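ATPase BagA (Mycobacterium tuberculosis H37Rv, PDB 6BS3) hydrolyses ATP as one of the two subunits of the BagAB ATPase complex, whose activity is needed for resistance to nitric oxide and high glycerol. Local coordinates at residues G131-V135 / A178-L182; V260-R266 / F281-L285. One frame throughout, in Å; residues are numbered along the deposited sequence.

Contacts 1 and 2 lie on opposite sides of the chain's centre, their nearest atoms about 49 Å apart, and share no helix. In contact 1 the start of helix 130-146 meets helix 175-179 and the turn from Val179 to Leu182; in contact 2 helix 262-271 packs on helix 278-302, farther out from the centre. Both are partly buried, both come within reach of a second protein chain, and neither is near the nucleotide. The side chains that meet in contact 1 are aliphatic, and a glycine and an alanine make it close. Contact 2 spaces its helices widely; a phenylalanine spans the distance, and an exposed arginine lies over the ring.

Contact 1 of 2, residues G131-V135 / A178-L182; sequences GLRDV and AVSDL
Gly131 and Ala178 bring the two backbones together, their CA atoms only 3.9 Å apart, where the first turn of helix 130-146 faces helix 175-179. Glycine suits this place because it has no side chain to hold the chains apart, and alanine because its single methyl fits the remaining width: Ala178 CB rests 3.5 Å from Gly131 O. That carbonyl is already engaged in its own helix, accepting from Val135 N at 3.0 Å, and its contact with the methyl is van der Waals packing.

The apolar contacts lie around this point. Val135 CG2, anti to the carbonyl carbon, does most of the touching: it lies 3.8 Å from Ala178 CB and equally near Val179 CG2, whose side chain it crosses at about a right angle. Leu182 reaches toward Val135 tip to tip, with Leu182 CD1 3.8 Å from Val135 CG2. The other branch of the same leucine serves Leu132, CD2 sitting 3.8 Å from Leu132 CB while the two side chains cross nearly perpendicularly. A forked leucine thus fits between two residues of one helical turn.

The backbone sets that leucine in place. A type I beta turn runs from Val179 to Leu182, closed by Leu182 N to Val179 O at 3.0 Å, and it brings Leu182 back toward the first helix. Beyond the pair, Val188 of helix 188-200 touches both Val135 and Leu182, Phe99 of helix 95-107 touches Leu132, and Asp181 makes backbone hydrogen bonds to a neighbouring chain.

With methyl and methylene groups doing the work and no polar bond between the two segments, the join depends on shape and on burial of apolar surface.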
loop_
_atom_site.group_PDB
_atom_site.type_symbol
_atom_site.label_atom_id
_atom_site.label_comp_id
_atom_site.label_asym_id
_atom_site.label_seq_id
_atom_site.Cartn_x
_atom_site.Cartn_y
_atom_site.Cartn_z
ATOM N N GLY A 131 4.370 -6.127 -20.711
ATOM C CA GLY A 131 4.276 -7.534 -21.093
ATOM C C GLY A 131 5.643 -8.190 -21.171
ATOM O O GLY A 131 5.814 -9.314 -20.696
ATOM N N LEU A 132 6.643 -7.479 -21.745
ATOM C CA LEU A 132 8.035 -7.952 -21.807
ATOM C C LEU A 132 8.571 -8.152 -20.359
ATOM O O LEU A 132 9.189 -9.170 -20.061
ATOM C CB LEU A 132 8.930 -6.937 -22.573
ATOM C CG LEU A 132 10.432 -7.282 -22.634
ATOM C CD1 LEU A 132 10.662 -8.615 -23.330
ATOM C CD2 LEU A 132 11.223 -6.180 -23.316
ATOM N N ARG A 133 8.280 -7.191 -19.473
ATOM C CA ARG A 133 8.637 -7.223 -18.067
ATOM C C ARG A 133 8.129 -8.503 -17.404
ATOM O O ARG A 133 8.935 -9.249 -16.860
ATOM C CB ARG A 133 8.069 -5.972 -17.379
ATOM C CG ARG A 133 8.830 -5.509 -16.153
ATOM C CD ARG A 133 8.535 -4.044 -15.897
ATOM N NE ARG A 133 7.113 -3.824 -15.634
ATOM C CZ ARG A 133 6.389 -2.847 -16.172
ATOM N NH1 ARG A 133 6.947 -1.977 -17.006
ATOM N NH2 ARG A 133 5.103 -2.732 -15.880
ATOM N N ASP A 134 6.818 -8.802 -17.531
ATOM C CA ASP A 134 6.191 -10.001 -16.956
ATOM C C ASP A 134 6.719 -11.315 -17.559
ATOM O O ASP A 134 6.801 -12.306 -16.833
ATOM C CB ASP A 134 4.649 -9.912 -17.033
ATOM C CG ASP A 134 4.039 -8.735 -16.259
ATOM O OD1 ASP A 134 4.730 -8.176 -15.374
ATOM O OD2 ASP A 134 2.876 -8.373 -16.543
ATOM N N VAL A 135 7.059 -11.330 -18.874
ATOM C CA VAL A 135 7.645 -12.480 -19.573
ATOM C C VAL A 135 9.027 -12.776 -18.960
ATOM O O VAL A 135 9.332 -13.930 -18.674
ATOM C CB VAL A 135 7.711 -12.263 -21.123
ATOM C CG1 VAL A 135 8.742 -13.180 -21.800
ATOM C CG2 VAL A 135 6.341 -12.440 -21.760
ATOM N N ALA A 178 0.745 -11.193 -21.823
ATOM C CA ALA A 178 2.113 -10.676 -21.817
ATOM C C ALA A 178 2.853 -10.930 -23.148
ATOM O O ALA A 178 3.516 -10.029 -23.663
ATOM C CB ALA A 178 2.896 -11.254 -20.644
ATOM N N VAL A 179 2.712 -12.137 -23.705
ATOM C CA VAL A 179 3.359 -12.581 -24.942
ATOM C C VAL A 179 2.741 -11.905 -26.192
ATOM O O VAL A 179 3.447 -11.714 -27.182
ATOM C CB VAL A 179 3.358 -14.139 -25.000
ATOM C CG1 VAL A 179 3.756 -14.676 -26.362
ATOM C CG2 VAL A 179 4.269 -14.724 -23.927
ATOM N N SER A 180 1.454 -11.497 -26.124
ATOM C CA SER A 180 0.703 -10.857 -27.224
ATOM C C SER A 180 1.346 -9.581 -27.801
ATOM O O SER A 180 1.084 -9.238 -28.949
ATOM C CB SER A 180 -0.737 -10.569 -26.800
ATOM O OG SER A 180 -0.850 -9.381 -26.031
ATOM N N ASP A 181 2.158 -8.883 -27.003
ATOM C CA ASP A 181 2.817 -7.637 -27.394
ATOM C C ASP A 181 4.305 -7.840 -27.687
ATOM O O ASP A 181 5.065 -6.868 -27.778
ATOM C CB ASP A 181 2.585 -6.550 -26.324
ATOM C CG ASP A 181 1.115 -6.258 -26.085
ATOM O OD1 ASP A 181 0.536 -5.453 -26.853
ATOM O OD2 ASP A 181 0.538 -6.847 -25.139
ATOM N N LEU A 182 4.713 -9.110 -27.847
ATOM C CA LEU A 182 6.085 -9.478 -28.184
ATOM C C LEU A 182 6.156 -9.956 -29.637
ATOM O O LEU A 182 5.126 -10.311 -30.223
ATOM C CB LEU A 182 6.634 -10.556 -27.235
ATOM C CG LEU A 182 6.810 -10.217 -25.746
ATOM C CD1 LEU A 182 7.648 -11.273 -25.082
ATOM C CD2 LEU A 182 7.479 -8.854 -25.536
#

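Contact 2 of 2, residues V260-R266 / F281-L285; sequences VDADSVR and FAGLL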
loop_
_atom_site.group_PDB
_atom_site.type_symbol
_atom_site.label_atom_id
_atom_site.label_comp_id
_atom_site.label_asym_id
_atom_site.label_seq_id
_atom_site.Cartn_x
_atom_site.Cartn_y
_atom_site.Cartn_z
ATOM N N VAL A 260 -21.482 -3.504 29.627
ATOM C CA VAL A 260 -20.468 -4.252 30.416
ATOM C C VAL A 260 -21.033 -4.136 31.828
ATOM O O VAL A 260 -21.111 -2.995 32.323
ATOM C CB VAL A 260 -19.073 -3.609 30.308
ATOM C CG1 VAL A 260 -17.982 -4.535 30.823
ATOM C CG2 VAL A 260 -18.768 -3.159 28.886
ATOM N N ASP A 261 -21.421 -5.246 32.454
ATOM C CA ASP A 261 -22.038 -5.055 33.789
ATOM C C ASP A 261 -20.947 -4.520 34.713
ATOM O O ASP A 261 -19.917 -5.206 34.861
ATOM C CB ASP A 261 -22.649 -6.357 34.314
ATOM C CG ASP A 261 -23.317 -6.207 35.670
ATOM O OD1 ASP A 261 -24.322 -5.474 35.750
ATOM O OD2 ASP A 261 -22.825 -6.825 36.636
ATOM N N ALA A 262 -21.164 -3.345 35.310
ATOM C CA ALA A 262 -20.123 -2.869 36.246
ATOM C C ALA A 262 -20.205 -3.626 37.573
ATOM O O ALA A 262 -19.149 -3.960 38.116
ATOM C CB ALA A 262 -20.298 -1.397 36.473
ATOM N N ASP A 263 -21.407 -3.879 38.090
ATOM C CA ASP A 263 -21.452 -4.593 39.372
ATOM C C ASP A 263 -20.493 -5.792 39.423
ATOM O O ASP A 263 -19.763 -5.926 40.402
ATOM C CB ASP A 263 -22.894 -4.997 39.744
ATOM C CG ASP A 263 -23.804 -3.848 40.168
ATOM O OD1 ASP A 263 -23.316 -2.918 40.853
ATOM O OD2 ASP A 263 -25.011 -3.894 39.839
ATOM N N SER A 264 -20.468 -6.630 38.362
ATOM C CA SER A 264 -19.572 -7.790 38.259
ATOM C C SER A 264 -18.097 -7.350 38.166
ATOM O O SER A 264 -17.235 -7.983 38.785
ATOM C CB SER A 264 -19.945 -8.659 37.059
ATOM O OG SER A 264 -19.156 -9.835 36.980
ATOM N N VAL A 265 -17.823 -6.254 37.407
ATOM C CA VAL A 265 -16.483 -5.670 37.217
ATOM C C VAL A 265 -15.960 -5.095 38.550
ATOM O O VAL A 265 -14.832 -5.409 38.934
ATOM C CB VAL A 265 -16.427 -4.636 36.050
ATOM C CG1 VAL A 265 -15.020 -4.071 35.869
ATOM C CG2 VAL A 265 -16.917 -5.247 34.741
ATOM N N ARG A 266 -16.795 -4.296 39.259
ATOM C CA ARG A 266 -16.486 -3.691 40.564
ATOM C C ARG A 266 -16.192 -4.761 41.628
ATOM O O ARG A 266 -15.286 -4.575 42.444
ATOM C CB ARG A 266 -17.636 -2.780 41.029
ATOM C CG ARG A 266 -17.168 -1.423 41.547
ATOM C CD ARG A 266 -18.285 -0.618 42.194
ATOM N NE ARG A 266 -19.267 -0.121 41.227
ATOM C CZ ARG A 266 -19.178 1.041 40.584
ATOM N NH1 ARG A 266 -18.139 1.844 40.788
ATOM N NH2 ARG A 266 -20.120 1.404 39.724
ATOM N N PHE A 281 -13.142 4.317 36.862
ATOM C CA PHE A 281 -13.974 3.124 36.678
ATOM C C PHE A 281 -14.793 3.251 35.393
ATOM O O PHE A 281 -14.828 2.298 34.611
ATOM C CB PHE A 281 -14.868 2.845 37.905
ATOM C CG PHE A 281 -15.696 1.585 37.782
ATOM C CD1 PHE A 281 -15.122 0.333 37.981
ATOM C CD2 PHE A 281 -17.044 1.648 37.452
ATOM C CE1 PHE A 281 -15.880 -0.833 37.841
ATOM C CE2 PHE A 281 -17.803 0.483 37.323
ATOM C CZ PHE A 281 -17.216 -0.749 37.512
ATOM N N ALA A 282 -15.418 4.436 35.165
ATOM C CA ALA A 282 -16.185 4.726 33.946
ATOM C C ALA A 282 -15.277 4.642 32.707
ATOM O O ALA A 282 -15.684 4.070 31.693
ATOM C CB ALA A 282 -16.816 6.104 34.031
ATOM N N GLY A 283 -14.059 5.182 32.831
ATOM C CA GLY A 283 -13.039 5.194 31.789
ATOM C C GLY A 283 -12.568 3.809 31.399
ATOM O O GLY A 283 -12.367 3.536 30.212
ATOM N N LEU A 284 -12.418 2.919 32.406
ATOM C CA LEU A 284 -12.027 1.516 32.251
ATOM C C LEU A 284 -13.126 0.746 31.485
ATOM O O LEU A 284 -12.805 -0.109 30.652
ATOM C CB LEU A 284 -11.764 0.898 33.642
ATOM C CG LEU A 284 -11.606 -0.624 33.754
ATOM C CD1 LEU A 284 -10.202 -1.067 33.403
ATOM C CD2 LEU A 284 -11.971 -1.097 35.150
ATOM N N LEU A 285 -14.412 1.076 31.751
ATOM C CA LEU A 285 -15.559 0.459 31.080
ATOM C C LEU A 285 -15.621 0.814 29.581
ATOM O O LEU A 285 -15.774 -0.095 28.762
ATOM C CB LEU A 285 -16.889 0.804 31.780
ATOM C CG LEU A 285 -17.149 0.208 33.175
ATOM C CD1 LEU A 285 -18.402 0.793 33.771
ATOM C CD2 LEU A 285 -17.299 -1.309 33.135
#
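A helix-helix packing joins helix 262-271 to the early part of helix 278-302, at the outer end of the long helix and far from the nucleotide. The axes of the two short segments approach to 11.6 Å with their directions 112° apart, a wide spacing that a large aromatic side chain spans.

Phe281 is that side chain. With CG anti to its backbone N (chi1 -177°), the ring extends toward the other helix, where Ala262 meets its edge: Ala262 CB is 3.2 Å from Phe281 CE2, a tight fit in which alanine's small methyl suits the place. Val265 comes in obliquely, CG1 3.9 Å from Phe281 CE1, and Leu269 of the same helix also touches the Phe281 side chain. Leu285, one turn after Phe281, lies under one ring face with its CG offset toward the rim. A leucine suits this position because its fork reaches two neighbours while CG stays at the ring: CD1 packs on Ala262 CB at 4.0 Å, and CD2 is at the same distance from Val260 CG1.

The start of helix 262-271 is fixed by Asp261 at the N-cap. A short acid suits this position because its carboxylate can turn back to a helix amide: Asp261 OD2 accepts from Ser264 N at 2.9 Å, the N-H arriving from above the carboxylate plane. Ser264 and Val265 of this helix also pack against another chain.

Arg266 covers the ring face opposite Leu285. Its long chain, bent at chi3, lets an exposed residue lay its charged end over the aromatic ring in an off-centre cation-pi contact. The guanidinium plane is tilted 31° from the ring, with Arg266 CZ 4.0 Å from the Phe281 centroid.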